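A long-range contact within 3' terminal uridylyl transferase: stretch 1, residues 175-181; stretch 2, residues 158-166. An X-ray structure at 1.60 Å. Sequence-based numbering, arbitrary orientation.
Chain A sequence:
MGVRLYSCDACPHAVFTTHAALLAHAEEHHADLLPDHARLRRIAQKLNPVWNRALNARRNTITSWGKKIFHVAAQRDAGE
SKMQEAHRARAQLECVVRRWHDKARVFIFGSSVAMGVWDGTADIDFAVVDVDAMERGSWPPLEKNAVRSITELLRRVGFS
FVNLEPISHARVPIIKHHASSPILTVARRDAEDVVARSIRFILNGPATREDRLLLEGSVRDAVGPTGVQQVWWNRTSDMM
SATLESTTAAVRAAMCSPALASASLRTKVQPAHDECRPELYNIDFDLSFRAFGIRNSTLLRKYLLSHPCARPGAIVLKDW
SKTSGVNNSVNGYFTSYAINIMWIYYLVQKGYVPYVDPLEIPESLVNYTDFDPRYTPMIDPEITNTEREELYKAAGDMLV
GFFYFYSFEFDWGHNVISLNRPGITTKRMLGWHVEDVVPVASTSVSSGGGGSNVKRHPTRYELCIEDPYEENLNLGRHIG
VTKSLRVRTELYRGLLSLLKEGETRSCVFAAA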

# COMPACT_ATOMS: atom_id res chain seq x y z
N ILE A 175 3.26 4.99 13.68
CA ILE A 175 2.64 6.30 13.86
C ILE A 175 1.75 6.53 12.66
O ILE A 175 2.19 6.41 11.53
CB ILE A 175 3.70 7.43 13.89
CG1 ILE A 175 4.61 7.27 15.12
CG2 ILE A 175 2.98 8.80 13.95
CD1 ILE A 175 5.82 8.23 15.09
N LYS A 176 0.48 6.85 12.89
CA LYS A 176 -0.41 7.21 11.79
C LYS A 176 -0.60 8.70 11.80
O LYS A 176 -0.88 9.30 12.85
CB LYS A 176 -1.78 6.54 11.97
CG LYS A 176 -1.78 5.04 11.60
CD LYS A 176 -3.19 4.45 11.67
CE LYS A 176 -4.01 4.88 10.48
NZ LYS A 176 -3.58 4.05 9.29
N HIS A 177 -0.46 9.34 10.65
CA HIS A 177 -0.78 10.75 10.53
C HIS A 177 -2.02 10.94 9.68
O HIS A 177 -2.10 10.43 8.55
CB HIS A 177 0.41 11.52 9.92
CG HIS A 177 0.08 12.96 9.66
ND1 HIS A 177 -0.19 13.44 8.40
CD2 HIS A 177 -0.11 14.00 10.51
CE1 HIS A 177 -0.47 14.73 8.48
NE2 HIS A 177 -0.45 15.09 9.75
N HIS A 178 -3.02 11.61 10.25
CA HIS A 178 -4.28 11.86 9.56
C HIS A 178 -4.34 13.34 9.17
O HIS A 178 -4.49 14.21 10.02
CB HIS A 178 -5.46 11.58 10.51
CG HIS A 178 -5.44 10.23 11.15
ND1 HIS A 178 -6.02 9.13 10.56
CD2 HIS A 178 -4.94 9.81 12.34
CE1 HIS A 178 -5.86 8.08 11.35
NE2 HIS A 178 -5.22 8.47 12.44
N ALA A 179 -4.24 13.62 7.87
CA ALA A 179 -4.23 15.01 7.42
C ALA A 179 -5.59 15.65 7.50
O ALA A 179 -6.59 15.04 7.13
CB ALA A 179 -3.73 15.11 5.99
N SER A 180 -5.62 16.89 7.96
CA SER A 180 -6.84 17.69 7.93
C SER A 180 -7.14 18.10 6.49
O SER A 180 -6.25 18.17 5.64
CB SER A 180 -6.68 18.93 8.80
OG SER A 180 -6.44 18.58 10.15
N SER A 181 -8.40 18.38 6.20
CA SER A 181 -8.73 18.88 4.88
C SER A 181 -9.05 20.35 5.03
O SER A 181 -9.75 20.74 5.96
CB SER A 181 -9.90 18.11 4.25
OG SER A 181 -11.04 18.13 5.09
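Stretch 2 158-166: GFSFVNLEP

How do the two backbones run against each other? Residues 164-166 of stretch 2 form a strand that lies beside strand 175-177 of stretch 1 in the antiparallel sense: their N-to-C directions differ by 164°, the signed crossing angle is also 164°, and the axes approach to 4.7 Å. Ile 175 pairs with Pro 166, Lys 176 with Glu 165 and His 177 with Leu 164, at CA-CA distances of 4.5, 5.0 and 4.8 Å. Before its strand, stretch 2 is irregular. Gly 158 ends a helix in a Schellman motif with phi 119° and psi 2°; Phe 159 and Ser 160 are extended, and a turn follows in which the backbone N atoms of Asn 163 and Leu 164 both bond to Ser 160 O, at 2.9 and 3.1 Å.

Which backbone bonds hold this register? Lys 176 and Glu 165 are the hydrogen-bonded pair: Glu 165 N donates to Lys 176 O at 2.8 Å, and Lys 176 N to Glu 165 O at 2.9 Å. The pairs before and after it are of the non-hydrogen-bonded kind, as the alternation of an antiparallel ladder requires. Beyond the strand of stretch 1, His 178 N reaches Asn 163 O at 2.8 Å, with a nearly straight N-H...O angle of 176°. The same oxygen receives a CA-H...O contact from His 177 CA at 3.4 Å.

What lies on the face that carries Ile 175, His 177 and Leu 164? The packing here is apolar and aromatic. Leu 164 CD2 lies 4.1 Å from Ile 175 CG2 and 4.0 Å from His 177 CD2, the latter contact falling at the edge of the imidazole. Phe 159 comes over one face of that ring, with its CE2 3.6 Å from His 177 NE2. The phenyl turns its edge to the imidazole in an offset edge-to-face pair, centroids 5.2 Å apart and planes at 84°. The chi1 of His 177 is t, and its ring also reaches Asn 163, with His 177 NE2 3.7 Å from Asn 163 CB.

How do the polar side chains extend the contact? On the face shared by Lys 176 and Glu 165, the glutamate is extended, with chi1 and chi2 both t, and its OE2 accepts a hydrogen bond from His 178 NE2 at 2.8 Å. Lys 176 CD passes 4.0 Å from Glu 165 OE2, but the end of the lysine leads away and its NZ is bonded elsewhere in the structure. Asn 163 carries the pairing past the strands. Its ND2 spends its two hydrogens on His 178 O at 2.7 Å and Ser 180 OG at 2.9 Å, fastening the loop of stretch 1 to the turn of stretch 2. A water donates to Asn 163 OD1 at 2.7 Å and is also hydrogen-bonded to Ser 180 OG at 3.2 Å, giving these two side chains a second, indirect link.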

# COMPACT_ATOMS: atom_id res chain seq x y z
N GLY A 158 5.61 21.09 14.92
CA GLY A 158 4.31 21.66 14.61
C GLY A 158 3.14 20.73 14.32
O GLY A 158 2.04 21.20 14.01
N PHE A 159 3.35 19.42 14.40
CA PHE A 159 2.22 18.51 14.21
C PHE A 159 1.32 18.54 15.44
O PHE A 159 1.81 18.50 16.57
CB PHE A 159 2.69 17.09 13.90
CG PHE A 159 3.24 16.93 12.50
CD1 PHE A 159 4.52 17.37 12.19
CD2 PHE A 159 2.46 16.38 11.48
CE1 PHE A 159 5.03 17.24 10.90
CE2 PHE A 159 2.95 16.26 10.19
CZ PHE A 159 4.24 16.69 9.89
N SER A 160 0.01 18.62 15.23
CA SER A 160 -0.96 18.61 16.32
C SER A 160 -1.38 17.21 16.79
O SER A 160 -1.44 16.27 16.00
CB SER A 160 -2.21 19.36 15.86
OG SER A 160 -3.19 19.27 16.86
N PHE A 161 -1.74 17.07 18.06
CA PHE A 161 -2.30 15.81 18.53
C PHE A 161 -3.59 15.42 17.80
O PHE A 161 -3.96 14.26 17.75
CB PHE A 161 -2.55 15.84 20.05
CG PHE A 161 -3.80 16.57 20.44
CD1 PHE A 161 -3.86 17.95 20.35
CD2 PHE A 161 -4.92 15.88 20.88
CE1 PHE A 161 -5.01 18.63 20.69
CE2 PHE A 161 -6.06 16.56 21.23
CZ PHE A 161 -6.12 17.94 21.13
N VAL A 162 -4.29 16.40 17.22
CA VAL A 162 -5.48 16.15 16.40
C VAL A 162 -5.13 15.24 15.21
O VAL A 162 -5.91 14.40 14.77
CB VAL A 162 -6.06 17.50 15.90
CG1 VAL A 162 -7.08 17.34 14.78
CG2 VAL A 162 -6.66 18.29 17.08
N ASN A 163 -3.92 15.40 14.69
CA ASN A 163 -3.54 14.74 13.45
C ASN A 163 -2.67 13.51 13.66
O ASN A 163 -2.58 12.63 12.78
CB ASN A 163 -2.80 15.73 12.53
CG ASN A 163 -3.65 16.89 12.14
OD1 ASN A 163 -3.58 17.98 12.74
ND2 ASN A 163 -4.50 16.70 11.13
N LEU A 164 -1.98 13.44 14.79
CA LEU A 164 -1.05 12.34 15.04
C LEU A 164 -1.65 11.25 15.89
O LEU A 164 -2.15 11.52 17.00
CB LEU A 164 0.19 12.85 15.77
CG LEU A 164 1.23 13.60 14.97
CD1 LEU A 164 2.38 14.01 15.90
CD2 LEU A 164 1.75 12.75 13.85
N GLU A 165 -1.55 10.02 15.42
CA GLU A 165 -2.01 8.88 16.22
C GLU A 165 -0.85 7.92 16.44
O GLU A 165 -0.57 7.10 15.58
CB GLU A 165 -3.18 8.14 15.52
CG GLU A 165 -3.68 6.90 16.28
CD GLU A 165 -4.76 6.08 15.56
OE1 GLU A 165 -5.15 5.01 16.12
OE2 GLU A 165 -5.21 6.50 14.47
N PRO A 166 -0.17 8.01 17.59
CA PRO A 166 0.85 7.01 17.93
C PRO A 166 0.16 5.70 18.26
O PRO A 166 -0.78 5.70 19.05
CB PRO A 166 1.50 7.59 19.20
CG PRO A 166 0.43 8.52 19.79
CD PRO A 166 -0.30 9.08 18.60
O HOH W 1 -5.32 20.02 12.79